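Local coordinates for protein ubiquitin-conjugating enzyme (Plasmodium vivax, PDB 2FO3) that probably acts as an E2 enzyme, carrying activated ubiquitin on a cysteine for transfer to target proteins, this chain being its ubiquitin-conjugating domain, at residues P79-V84 against I113-S117; R10-E14 against P101-I105; Y55-I60 against I71-L75; E14-F18 against I37-K41. All coordinates share one frame; numbering follows the deposited sequence. Where two conformers were deposited one is given.

In the fold
The chain is a ubiquitin-conjugating (UBC) domain, with an antiparallel sheet packed against helices 10-20 and 105-116. Contact 4 (14-18/37-41) closes first along the chain, then contact 3 (55-60/71-75), then contact 1 (79-84/113-117); contact 2 (10-14/101-105) spans from the first helix to the start of the last. Contacts 2 and 4 share Glu-14 and helix 10-20, their centres about 9 Å apart. Contacts 3 and 4, about 11 Å apart by centres, meet in neighbouring strands of the sheet, and Phe-74 links contact 3 to contact 1. Contacts 1 and 2, with centres about 23 Å apart, hold opposite ends of helix 105-116, one beside the probable active-site loop and the other beside the first helix.

Contact 1: P79-V84 against I113-S117; sequences PKHTHV and ISMLS
The imidazole of His-81 has the CE methyl of Met-115 over one face, the CA of His-83 in plane at its edge, and Leu-116 CD2 arriving obliquely. The ring of His-83 carries the CG2 methyl of Thr-82 over the centre of one face, while Met-115 CG approaches it at a slant. Both nitrogens of His-81 are engaged. ND1 of His-81 accepts from His-83 N at 3.0 Å, an almost straight bond (165°) inside the type I turn from His-81 to Val-84, and it helps set the ring's rotation. NE2 makes only a weak, bent bond to the backbone O of Met-115, 3.1 Å away. The extended first part of Met-115 (CG anti to the backbone N, chi1 -180°) carries SD to 3.7 Å from His-83 CB; the turn at chi3 (74°) then swings CE to 4.0 Å from Val-84 CG2, the sulfur lying obliquely to both rings. Leu-116 joins through CD2, which sits 3.8 Å from Pro-79 CG. His-81, Thr-82 and His-83 stand where E2 enzymes carry their His-Pro-Asn motif, and His-83 is backbone-bonded to Cys-91, probably the ubiquitin-accepting cysteine. The loop thus lies against the last turn of helix 105-116, with Phe-74 of strand 71-74 touching Pro-79, Val-84 and Leu-116, and Tyr-42 of strand 37-43 meeting Leu-116.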
loop_
_atom_site.group_PDB
_atom_site.type_symbol
_atom_site.label_atom_id
_atom_site.label_comp_id
_atom_site.label_asym_id
_atom_site.label_seq_id
_atom_site.Cartn_x
_atom_site.Cartn_y
_atom_site.Cartn_z
ATOM N N PRO A 79 -10.804 3.272 -5.054
ATOM C CA PRO A 79 -11.371 2.397 -6.057
ATOM C C PRO A 79 -12.651 1.858 -5.480
ATOM O O PRO A 79 -12.743 1.674 -4.264
ATOM C CB PRO A 79 -10.316 1.281 -6.205
ATOM C CG PRO A 79 -9.441 1.388 -4.992
ATOM C CD PRO A 79 -9.469 2.817 -4.592
ATOM N N LYS A 80 -13.645 1.650 -6.326
ATOM C CA LYS A 80 -14.895 1.054 -5.881
ATOM C C LYS A 80 -14.704 -0.420 -5.929
ATOM O O LYS A 80 -14.501 -0.987 -7.018
ATOM C CB LYS A 80 -16.062 1.515 -6.769
ATOM C CG LYS A 80 -16.566 2.885 -6.366
ATOM C CD LYS A 80 -17.744 3.329 -7.167
ATOM C CE LYS A 80 -18.298 4.659 -6.619
ATOM N NZ LYS A 80 -18.741 4.596 -5.152
ATOM N N HIS A 81 -14.727 -1.028 -4.729
ATOM C CA HIS A 81 -14.424 -2.433 -4.527
ATOM C C HIS A 81 -15.071 -2.914 -3.238
ATOM O O HIS A 81 -15.138 -2.182 -2.241
ATOM C CB HIS A 81 -12.885 -2.626 -4.456
ATOM C CG HIS A 81 -12.448 -4.051 -4.562
ATOM N ND1 HIS A 81 -12.411 -4.900 -3.475
ATOM C CD2 HIS A 81 -12.052 -4.780 -5.626
ATOM C CE1 HIS A 81 -11.995 -6.091 -3.867
ATOM N NE2 HIS A 81 -11.775 -6.045 -5.167
ATOM N N THR A 82 -15.525 -4.164 -3.248
ATOM C CA THR A 82 -16.164 -4.781 -2.081
ATOM C C THR A 82 -15.344 -4.664 -0.796
ATOM O O THR A 82 -15.900 -4.456 0.277
ATOM C CB THR A 82 -16.499 -6.285 -2.379
ATOM O OG1 THR A 82 -17.605 -6.337 -3.281
ATOM C CG2 THR A 82 -16.878 -7.069 -1.107
ATOM N N HIS A 83 -14.018 -4.783 -0.915
ATOM C CA HIS A 83 -13.104 -4.737 0.243
ATOM C C HIS A 83 -12.423 -3.382 0.466
ATOM O O HIS A 83 -11.426 -3.276 1.212
ATOM C CB HIS A 83 -12.030 -5.820 0.108
ATOM C CG HIS A 83 -12.580 -7.201 0.140
ATOM N ND1 HIS A 83 -13.355 -7.661 1.178
ATOM C CD2 HIS A 83 -12.475 -8.223 -0.737
ATOM C CE1 HIS A 83 -13.707 -8.912 0.942
ATOM N NE2 HIS A 83 -13.177 -9.282 -0.209
ATOM N N VAL A 84 -12.945 -2.350 -0.169
ATOM C CA VAL A 84 -12.451 -1.004 0.085
ATOM C C VAL A 84 -13.645 -0.177 0.505
ATOM O O VAL A 84 -14.613 -0.058 -0.255
ATOM C CB VAL A 84 -11.788 -0.363 -1.172
ATOM C CG1 VAL A 84 -11.235 1.068 -0.854
ATOM C CG2 VAL A 84 -10.672 -1.302 -1.754
ATOM N N ILE A 113 -3.056 -4.798 -5.000
ATOM C CA ILE A 113 -3.289 -4.663 -6.428
ATOM C C ILE A 113 -3.920 -5.962 -6.924
ATOM O O ILE A 113 -4.853 -5.944 -7.711
ATOM C CB ILE A 113 -1.968 -4.350 -7.208
ATOM C CG1 ILE A 113 -1.424 -2.987 -6.798
ATOM C CG2 ILE A 113 -2.201 -4.381 -8.726
ATOM C CD1 ILE A 113 0.013 -2.747 -7.311
ATOM N N SER A 114 -3.412 -7.088 -6.434
ATOM C CA SER A 114 -4.021 -8.386 -6.737
ATOM C C SER A 114 -5.513 -8.436 -6.362
ATOM O O SER A 114 -6.363 -8.841 -7.199
ATOM C CB SER A 114 -3.264 -9.505 -6.030
ATOM O OG SER A 114 -3.817 -10.752 -6.390
ATOM N N MET A 115 -5.819 -8.042 -5.119
ATOM C CA MET A 115 -7.217 -7.980 -4.604
ATOM C C MET A 115 -8.100 -7.157 -5.540
ATOM O O MET A 115 -9.163 -7.609 -5.951
ATOM C CB MET A 115 -7.241 -7.418 -3.186
ATOM C CG MET A 115 -8.646 -7.305 -2.523
ATOM S SD MET A 115 -8.567 -6.150 -1.140
ATOM C CE MET A 115 -8.461 -4.580 -1.998
ATOM N N LEU A 116 -7.624 -5.975 -5.914
ATOM C CA LEU A 116 -8.342 -5.100 -6.844
ATOM C C LEU A 116 -8.536 -5.743 -8.193
ATOM O O LEU A 116 -9.640 -5.668 -8.767
ATOM C CB LEU A 116 -7.609 -3.768 -7.038
ATOM C CG LEU A 116 -7.552 -2.799 -5.860
ATOM C CD1 LEU A 116 -6.732 -1.599 -6.235
ATOM C CD2 LEU A 116 -8.966 -2.400 -5.448
ATOM N N SER A 117 -7.463 -6.359 -8.713
ATOM C CA SER A 117 -7.505 -6.999 -10.015
ATOM C C SER A 117 -8.204 -8.355 -9.902
ATOM O O SER A 117 -8.346 -9.076 -10.887
ATOM C CB SER A 117 -6.102 -7.149 -10.584
ATOM O OG SER A 117 -5.458 -5.886 -10.709
#

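Contact 2: R10-E14 against P101-I105; sequences RIQKE and PSLSI
Arg-10 reaches from the first turn of its helix and takes hold of the carbonyl of Pro-101 end-on: NH2 lies 2.7 Å and NH1 2.9 Å from Pro-101 O, arriving from opposite faces of the carbonyl plane while the oxygen stays close to the guanidinium plane. A bend at chi2 (67°), with a further turn at chi4 (-83°), carries the guanidinium along the helix toward Glu-14, one turn on. There the grip is side-on. NE of Arg-10 meets the anti lone pair of Glu-14 OE2 at 2.8 Å in a salt bridge, and NH2 adds a longer bond to the same oxygen from above the carboxylate plane. Edges of one flat group are therefore shared between a carboxylate and a peptide oxygen, which should restrain the guanidinium from turning. Glu-14 is itself folded, bent at chi2 (-64°), so that its other oxygen faces the loop: Ile-105 N donates to Glu-14 OE1 at 2.7 Å, coming from well above the carboxylate plane. The aliphatic part of Glu-14 crosses Ile-105 at about a right angle, CG lying 3.9 Å from Ile-105 CG1. A water bonded to Glu-14 OE2 (2.9 Å) and Ser-102 O (2.8 Å) gives a further link. Ser-104 is the N-cap of helix 105-116, its OG bonded to Gly-107 N. The contact thus ties the beginnings of helices 10-20 and 105-116 together beside Tyr-65 and Pro-66, with Trp-38 of strand 37-43 against Glu-14 and Ile-105.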
loop_
_atom_site.group_PDB
_atom_site.type_symbol
_atom_site.label_atom_id
_atom_site.label_comp_id
_atom_site.label_asym_id
_atom_site.label_seq_id
_atom_site.Cartn_x
_atom_site.Cartn_y
_atom_site.Cartn_z
ATOM N N ARG A 10 14.077 -0.620 9.925
ATOM C CA ARG A 10 13.307 -1.476 9.043
ATOM C C ARG A 10 12.633 -0.636 7.907
ATOM O O ARG A 10 12.526 -1.103 6.772
ATOM C CB ARG A 10 12.285 -2.291 9.846
ATOM C CG ARG A 10 11.326 -3.078 8.993
ATOM C CD ARG A 10 11.990 -4.210 8.209
ATOM N NE ARG A 10 10.926 -4.928 7.532
ATOM C CZ ARG A 10 10.175 -5.868 8.100
ATOM N NH1 ARG A 10 10.423 -6.287 9.335
ATOM N NH2 ARG A 10 9.212 -6.424 7.408
ATOM N N ILE A 11 12.228 0.598 8.220
ATOM C CA ILE A 11 11.618 1.493 7.216
ATOM C C ILE A 11 12.613 1.751 6.052
ATOM O O ILE A 11 12.246 1.653 4.867
ATOM C CB ILE A 11 11.025 2.831 7.852
ATOM C CG1 ILE A 11 9.798 2.509 8.748
ATOM C CG2 ILE A 11 10.664 3.846 6.758
ATOM C CD1 ILE A 11 9.264 3.746 9.571
ATOM N N GLN A 12 13.868 2.035 6.399
ATOM C CA GLN A 12 14.924 2.241 5.366
ATOM C C GLN A 12 15.127 0.986 4.483
ATOM O O GLN A 12 15.268 1.084 3.252
ATOM C CB GLN A 12 16.247 2.670 6.021
ATOM C CG GLN A 12 17.320 3.036 5.004
ATOM C CD GLN A 12 17.059 4.337 4.251
ATOM O OE1 GLN A 12 16.122 5.100 4.570
ATOM N NE2 GLN A 12 17.913 4.614 3.242
ATOM N N LYS A 13 15.118 -0.194 5.112
ATOM C CA LYS A 13 15.231 -1.467 4.384
ATOM C C LYS A 13 14.059 -1.639 3.408
ATOM O O LYS A 13 14.234 -1.993 2.235
ATOM C CB LYS A 13 15.256 -2.627 5.396
ATOM C CG LYS A 13 16.527 -2.647 6.254
ATOM C CD LYS A 13 16.458 -3.721 7.368
ATOM C CE LYS A 13 17.790 -3.841 8.083
ATOM N NZ LYS A 13 18.077 -2.592 8.831
ATOM N N GLU A 14 12.844 -1.380 3.900
ATOM C CA GLU A 14 11.649 -1.427 3.035
ATOM C C GLU A 14 11.710 -0.396 1.878
ATOM O O GLU A 14 11.271 -0.689 0.733
ATOM C CB GLU A 14 10.376 -1.218 3.887
ATOM C CG GLU A 14 10.103 -2.358 4.879
ATOM C CD GLU A 14 9.820 -3.693 4.214
ATOM O OE1 GLU A 14 9.318 -3.724 3.076
ATOM O OE2 GLU A 14 10.100 -4.725 4.847
ATOM N N PRO A 101 5.254 -10.046 10.546
ATOM C CA PRO A 101 6.139 -8.868 10.577
ATOM C C PRO A 101 7.248 -8.915 9.519
ATOM O O PRO A 101 7.962 -7.911 9.340
ATOM C CB PRO A 101 6.737 -8.897 11.995
ATOM C CG PRO A 101 6.560 -10.325 12.481
ATOM C CD PRO A 101 5.419 -10.918 11.734
ATOM N N SER A 102 7.392 -10.047 8.812
ATOM C CA SER A 102 8.374 -10.145 7.700
ATOM C C SER A 102 7.852 -9.671 6.344
ATOM O O SER A 102 8.626 -9.529 5.397
ATOM C CB SER A 102 8.955 -11.571 7.576
ATOM O OG SER A 102 9.759 -11.792 8.702
ATOM N N LEU A 103 6.546 -9.414 6.275
ATOM C CA LEU A 103 5.910 -8.843 5.089
ATOM C C LEU A 103 6.692 -7.605 4.623
ATOM O O LEU A 103 7.008 -6.721 5.437
ATOM C CB LEU A 103 4.448 -8.459 5.405
ATOM C CG LEU A 103 3.552 -7.682 4.421
ATOM C CD1 LEU A 103 3.366 -8.425 3.110
ATOM C CD2 LEU A 103 2.181 -7.331 5.054
ATOM N N SER A 104 7.029 -7.572 3.333
ATOM C CA SER A 104 7.570 -6.361 2.728
ATOM C C SER A 104 6.436 -5.409 2.367
ATOM O O SER A 104 5.318 -5.848 2.039
ATOM C CB SER A 104 8.363 -6.699 1.454
ATOM O OG SER A 104 7.528 -7.083 0.381
ATOM N N ILE A 105 6.709 -4.103 2.377
ATOM C CA ILE A 105 5.678 -3.143 1.955
ATOM C C ILE A 105 5.365 -3.316 0.457
ATOM O O ILE A 105 4.214 -3.231 0.032
ATOM C CB ILE A 105 6.101 -1.688 2.269
ATOM C CG1 ILE A 105 6.446 -1.538 3.773
ATOM C CG2 ILE A 105 5.047 -0.667 1.754
ATOM C CD1 ILE A 105 5.291 -1.928 4.780
HETATM O O HOH W 1 10.339 -7.547 4.492
#

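Contact 3: Y55-I60 against I71-L75; sequences YKLKII and IVYFL
Ile-71 O is held by two groups of the partner strand: Ile-60 N donates to it at 2.7 Å, almost straight (173°), and Ile-59 CA comes to 3.4 Å of it in a CA-H...O contact. The same pairing repeats along the antiparallel hairpin, where Tyr-73 O accepts from Lys-58 N at 2.7 Å and Lys-56 O from Leu-75 N at 2.7 Å; Ile-71 N and Tyr-73 N return bonds to Ile-60 O and Lys-58 O. On one face of the sheet the CD1 methyl of Leu-57 sits squarely over the Phe-74 ring, 3.4 Å from its centroid, a textbook CH-pi contact, and Leu-57 CG packs 3.6 Å from Val-72 CG1. Ile-59 lies alongside Val-72. The other face is different. With CG of Tyr-73 placed between its backbone N and carbonyl carbon (chi1 64°), the ring runs beside the extended Lys-58 chain, whose CB is over a ring face toward the rim and whose CE is 3.6 Å from Tyr-73 OH. At that ring's edge lies Ile-60 CD1. Leu-108, Ile-112 and Leu-116 of helix 105-116 cover the side of Val-72 and Phe-74. The backbone bonds therefore set the register, while Leu-57, Ile-59, Val-72 and Phe-74 are buried against the core and the less buried opposite face mixes Lys-58 and Tyr-73 with Ile-60 and Ile-71.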
loop_
_atom_site.group_PDB
_atom_site.type_symbol
_atom_site.label_atom_id
_atom_site.label_comp_id
_atom_site.label_asym_id
_atom_site.label_seq_id
_atom_site.Cartn_x
_atom_site.Cartn_y
_atom_site.Cartn_z
ATOM N N TYR A 55 -4.998 5.691 -8.548
ATOM C CA TYR A 55 -5.329 5.584 -7.130
ATOM C C TYR A 55 -4.085 5.780 -6.283
ATOM O O TYR A 55 -2.974 5.411 -6.679
ATOM C CB TYR A 55 -6.060 4.246 -6.814
ATOM C CG TYR A 55 -7.349 4.130 -7.580
ATOM C CD1 TYR A 55 -8.492 4.841 -7.174
ATOM C CD2 TYR A 55 -7.426 3.364 -8.751
ATOM C CE1 TYR A 55 -9.684 4.770 -7.911
ATOM C CE2 TYR A 55 -8.612 3.281 -9.484
ATOM C CZ TYR A 55 -9.725 3.993 -9.058
ATOM O OH TYR A 55 -10.878 3.916 -9.760
ATOM N N LYS A 56 -4.272 6.376 -5.119
ATOM C CA LYS A 56 -3.174 6.658 -4.217
ATOM C C LYS A 56 -3.402 5.991 -2.878
ATOM O O LYS A 56 -4.456 6.123 -2.276
ATOM C CB LYS A 56 -2.919 8.160 -4.071
ATOM C CG LYS A 56 -2.158 8.708 -5.278
ATOM C CD LYS A 56 -1.770 10.137 -5.134
ATOM C CE LYS A 56 -0.919 10.553 -6.345
ATOM N NZ LYS A 56 -0.650 12.007 -6.377
ATOM N N LEU A 57 -2.386 5.283 -2.428
ATOM C CA LEU A 57 -2.435 4.513 -1.191
ATOM C C LEU A 57 -1.537 5.192 -0.161
ATOM O O LEU A 57 -0.305 5.389 -0.387
ATOM C CB LEU A 57 -1.911 3.106 -1.517
ATOM C CG LEU A 57 -2.278 1.787 -0.877
ATOM C CD1 LEU A 57 -3.791 1.539 -0.815
ATOM C CD2 LEU A 57 -1.584 0.658 -1.678
ATOM N N LYS A 58 -2.116 5.549 0.972
ATOM C CA LYS A 58 -1.323 6.130 2.056
ATOM C C LYS A 58 -0.896 5.026 3.025
ATOM O O LYS A 58 -1.715 4.192 3.420
ATOM C CB LYS A 58 -2.069 7.223 2.786
ATOM C CG LYS A 58 -1.190 7.883 3.840
ATOM C CD LYS A 58 -1.685 9.321 4.141
ATOM C CE LYS A 58 -1.369 9.690 5.576
ATOM N NZ LYS A 58 -1.923 11.074 5.923
ATOM N N ILE A 59 0.376 5.041 3.383
ATOM C CA ILE A 59 0.980 4.037 4.234
ATOM C C ILE A 59 1.600 4.697 5.448
ATOM O O ILE A 59 2.482 5.527 5.324
ATOM C CB ILE A 59 2.018 3.170 3.478
ATOM C CG1 ILE A 59 1.358 2.428 2.294
ATOM C CG2 ILE A 59 2.655 2.139 4.444
ATOM C CD1 ILE A 59 2.386 1.889 1.289
ATOM N N ILE A 60 1.102 4.346 6.633
ATOM C CA ILE A 60 1.639 4.913 7.870
ATOM C C ILE A 60 2.285 3.855 8.720
ATOM O O ILE A 60 1.634 2.864 9.113
ATOM C CB ILE A 60 0.526 5.619 8.703
ATOM C CG1 ILE A 60 -0.251 6.618 7.842
ATOM C CG2 ILE A 60 1.130 6.289 9.956
ATOM C CD1 ILE A 60 -1.568 7.026 8.403
ATOM N N ILE A 71 -0.423 1.025 8.798
ATOM C CA ILE A 71 -1.809 1.369 8.477
ATOM C C ILE A 71 -1.817 1.778 6.994
ATOM O O ILE A 71 -0.977 2.611 6.561
ATOM C CB ILE A 71 -2.311 2.508 9.386
ATOM C CG1 ILE A 71 -2.480 1.988 10.827
ATOM C CG2 ILE A 71 -3.627 3.098 8.822
ATOM C CD1 ILE A 71 -2.074 2.979 11.911
ATOM N N VAL A 72 -2.729 1.194 6.209
ATOM C CA VAL A 72 -2.754 1.422 4.730
ATOM C C VAL A 72 -4.171 1.656 4.274
ATOM O O VAL A 72 -5.071 0.821 4.547
ATOM C CB VAL A 72 -2.150 0.204 3.943
ATOM C CG1 VAL A 72 -2.149 0.436 2.420
ATOM C CG2 VAL A 72 -0.764 -0.077 4.379
ATOM N N TYR A 73 -4.396 2.778 3.587
ATOM C CA TYR A 73 -5.705 3.062 3.037
ATOM C C TYR A 73 -5.606 3.931 1.781
ATOM O O TYR A 73 -4.606 4.641 1.586
ATOM C CB TYR A 73 -6.608 3.713 4.103
ATOM C CG TYR A 73 -6.137 5.062 4.583
ATOM C CD1 TYR A 73 -6.581 6.237 3.971
ATOM C CD2 TYR A 73 -5.225 5.164 5.648
ATOM C CE1 TYR A 73 -6.139 7.473 4.396
ATOM C CE2 TYR A 73 -4.781 6.419 6.103
ATOM C CZ TYR A 73 -5.248 7.561 5.471
ATOM O OH TYR A 73 -4.832 8.792 5.911
ATOM N N PHE A 74 -6.643 3.872 0.946
ATOM C CA PHE A 74 -6.682 4.662 -0.294
ATOM C C PHE A 74 -7.099 6.104 -0.050
ATOM O O PHE A 74 -8.022 6.378 0.743
ATOM C CB PHE A 74 -7.644 4.049 -1.279
ATOM C CG PHE A 74 -7.118 2.821 -1.956
ATOM C CD1 PHE A 74 -6.290 2.936 -3.090
ATOM C CD2 PHE A 74 -7.453 1.547 -1.483
ATOM C CE1 PHE A 74 -5.797 1.784 -3.739
ATOM C CE2 PHE A 74 -6.974 0.408 -2.118
ATOM C CZ PHE A 74 -6.139 0.534 -3.262
ATOM N N LEU A 75 -6.422 7.034 -0.731
ATOM C CA LEU A 75 -6.808 8.435 -0.667
ATOM C C LEU A 75 -8.060 8.610 -1.501
ATOM O O LEU A 75 -8.435 7.706 -2.264
ATOM C CB LEU A 75 -5.658 9.353 -1.119
ATOM C CG LEU A 75 -4.412 9.321 -0.212
ATOM C CD1 LEU A 75 -3.359 10.272 -0.725
ATOM C CD2 LEU A 75 -4.739 9.622 1.268
HETATM O O HOH W 2 -7.049 6.708 -4.277
#

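Contact 4: E14-F18 against I37-K41; sequences ELHNF and IWIVK
Trp-38 drives the far rim of its indole into the backbone of the helix: CH2 lies 3.4 Å from Leu-15 N and 3.5 Å from Glu-14 C, both near the indole plane, so the ring meets the helix edge-on. Beside it, CZ2 of Trp-38 touches Leu-15 CB at 3.8 Å. The neighbouring corner, CZ3, faces Phe-18, and the two rings form an offset edge-to-face pair, the edge of Trp-38 toward the face of Phe-18, with centroids 5.9 Å apart and planes at 74°. Phe-18 continues past the indole to Val-40, its CZ 3.7 Å from Val-40 CG2. With chi1 at -158°, CG roughly opposite the backbone N, the Phe-18 ring projects from the helix toward the strand, while Val-40 comes from the opposite direction. Further out, Phe-61 meets Trp-38 edge-to-face, and Leu-28, Val-30 and Ile-105 help hold the indole in place. The helix and strand segments run nearly parallel, at 13° with their axes 12.3 Å apart, and Trp-38 bridges that distance. Backbone bonds join Trp-38 to Ile-59 and Val-40 to Leu-57 of strand 54-60, while Ser-106 and Val-109 of helix 105-116 touch Phe-18, so the Phe-18/Trp-38 pair lies where helix 10-20, the sheet and helix 105-116 meet.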
loop_
_atom_site.group_PDB
_atom_site.type_symbol
_atom_site.label_atom_id
_atom_site.label_comp_id
_atom_site.label_asym_id
_atom_site.label_seq_id
_atom_site.Cartn_x
_atom_site.Cartn_y
_atom_site.Cartn_z
ATOM N N GLU A 14 12.844 -1.380 3.900
ATOM C CA GLU A 14 11.649 -1.427 3.035
ATOM C C GLU A 14 11.710 -0.396 1.878
ATOM O O GLU A 14 11.271 -0.689 0.733
ATOM C CB GLU A 14 10.376 -1.218 3.887
ATOM C CG GLU A 14 10.103 -2.358 4.879
ATOM C CD GLU A 14 9.820 -3.693 4.214
ATOM O OE1 GLU A 14 9.318 -3.724 3.076
ATOM O OE2 GLU A 14 10.100 -4.725 4.847
ATOM N N LEU A 15 12.235 0.795 2.178
ATOM C CA LEU A 15 12.368 1.865 1.171
ATOM C C LEU A 15 13.278 1.405 0.026
ATOM O O LEU A 15 12.900 1.498 -1.130
ATOM C CB LEU A 15 12.914 3.135 1.798
ATOM C CG LEU A 15 13.186 4.328 0.849
ATOM C CD1 LEU A 15 11.978 4.743 -0.011
ATOM C CD2 LEU A 15 13.681 5.483 1.709
ATOM N N HIS A 16 14.466 0.894 0.370
ATOM C CA HIS A 16 15.347 0.250 -0.621
ATOM C C HIS A 16 14.605 -0.811 -1.402
ATOM O O HIS A 16 14.665 -0.855 -2.626
ATOM C CB HIS A 16 16.581 -0.379 0.066
ATOM C CG HIS A 16 17.353 -1.306 -0.828
ATOM N ND1 HIS A 16 17.977 -0.883 -1.985
ATOM C CD2 HIS A 16 17.603 -2.637 -0.733
ATOM C CE1 HIS A 16 18.582 -1.913 -2.561
ATOM N NE2 HIS A 16 18.361 -2.990 -1.828
ATOM N N ASN A 17 13.899 -1.694 -0.691
ATOM C CA ASN A 17 13.206 -2.781 -1.384
ATOM C C ASN A 17 12.171 -2.313 -2.368
ATOM O O ASN A 17 12.092 -2.838 -3.495
ATOM C CB ASN A 17 12.576 -3.762 -0.386
ATOM C CG ASN A 17 11.839 -4.865 -1.082
ATOM O OD1 ASN A 17 10.605 -4.917 -1.072
ATOM N ND2 ASN A 17 12.577 -5.722 -1.756
ATOM N N PHE A 18 11.374 -1.323 -1.951
ATOM C CA PHE A 18 10.327 -0.763 -2.766
ATOM C C PHE A 18 10.915 -0.029 -3.982
ATOM O O PHE A 18 10.435 -0.194 -5.089
ATOM C CB PHE A 18 9.468 0.193 -1.955
ATOM C CG PHE A 18 8.102 0.396 -2.529
ATOM C CD1 PHE A 18 6.997 -0.245 -1.962
ATOM C CD2 PHE A 18 7.906 1.221 -3.633
ATOM C CE1 PHE A 18 5.721 -0.045 -2.483
ATOM C CE2 PHE A 18 6.623 1.417 -4.192
ATOM C CZ PHE A 18 5.535 0.803 -3.619
ATOM N N ILE A 37 5.565 8.171 6.905
ATOM C CA ILE A 37 4.444 8.196 5.950
ATOM C C ILE A 37 4.931 8.104 4.483
ATOM O O ILE A 37 5.796 8.895 4.053
ATOM C CB ILE A 37 3.533 9.469 6.115
ATOM C CG1 ILE A 37 2.808 9.460 7.458
ATOM C CG2 ILE A 37 2.540 9.573 4.980
ATOM C CD1 ILE A 37 1.905 10.673 7.696
ATOM N N TRP A 38 4.362 7.155 3.739
ATOM C CA TRP A 38 4.587 7.001 2.298
ATOM C C TRP A 38 3.278 7.191 1.557
ATOM O O TRP A 38 2.213 6.933 2.097
ATOM C CB TRP A 38 5.126 5.594 1.952
ATOM C CG TRP A 38 6.467 5.207 2.489
ATOM C CD1 TRP A 38 7.347 5.988 3.238
ATOM C CD2 TRP A 38 7.146 3.958 2.255
ATOM N NE1 TRP A 38 8.482 5.267 3.500
ATOM C CE2 TRP A 38 8.397 4.033 2.901
ATOM C CE3 TRP A 38 6.814 2.781 1.547
ATOM C CZ2 TRP A 38 9.323 2.954 2.898
ATOM C CZ3 TRP A 38 7.727 1.700 1.544
ATOM C CH2 TRP A 38 8.975 1.809 2.217
ATOM N N ILE A 39 3.357 7.594 0.300
ATOM C CA ILE A 39 2.199 7.633 -0.574
ATOM C C ILE A 39 2.583 6.892 -1.832
ATOM O O ILE A 39 3.519 7.284 -2.550
ATOM C CB ILE A 39 1.748 9.067 -0.999
ATOM C CG1 ILE A 39 1.679 10.036 0.187
ATOM C CG2 ILE A 39 0.420 9.017 -1.792
ATOM C CD1 ILE A 39 0.584 9.753 1.124
ATOM N N VAL A 40 1.863 5.818 -2.087
ATOM C CA VAL A 40 2.067 5.018 -3.283
ATOM C C VAL A 40 1.015 5.353 -4.355
ATOM O O VAL A 40 -0.208 5.344 -4.093
ATOM C CB VAL A 40 2.079 3.492 -2.923
ATOM C CG1 VAL A 40 2.137 2.614 -4.187
ATOM C CG2 VAL A 40 3.231 3.189 -2.020
ATOM N N LYS A 41 1.488 5.662 -5.558
ATOM C CA LYS A 41 0.613 5.893 -6.711
ATOM C C LYS A 41 0.487 4.616 -7.547
ATOM O O LYS A 41 1.487 4.057 -7.989
ATOM C CB LYS A 41 1.165 7.054 -7.578
ATOM C CG LYS A 41 0.377 7.311 -8.868
ATOM C CD LYS A 41 0.865 8.579 -9.561
ATOM C CE LYS A 41 0.322 8.657 -11.003
ATOM N NZ LYS A 41 0.473 10.029 -11.644
#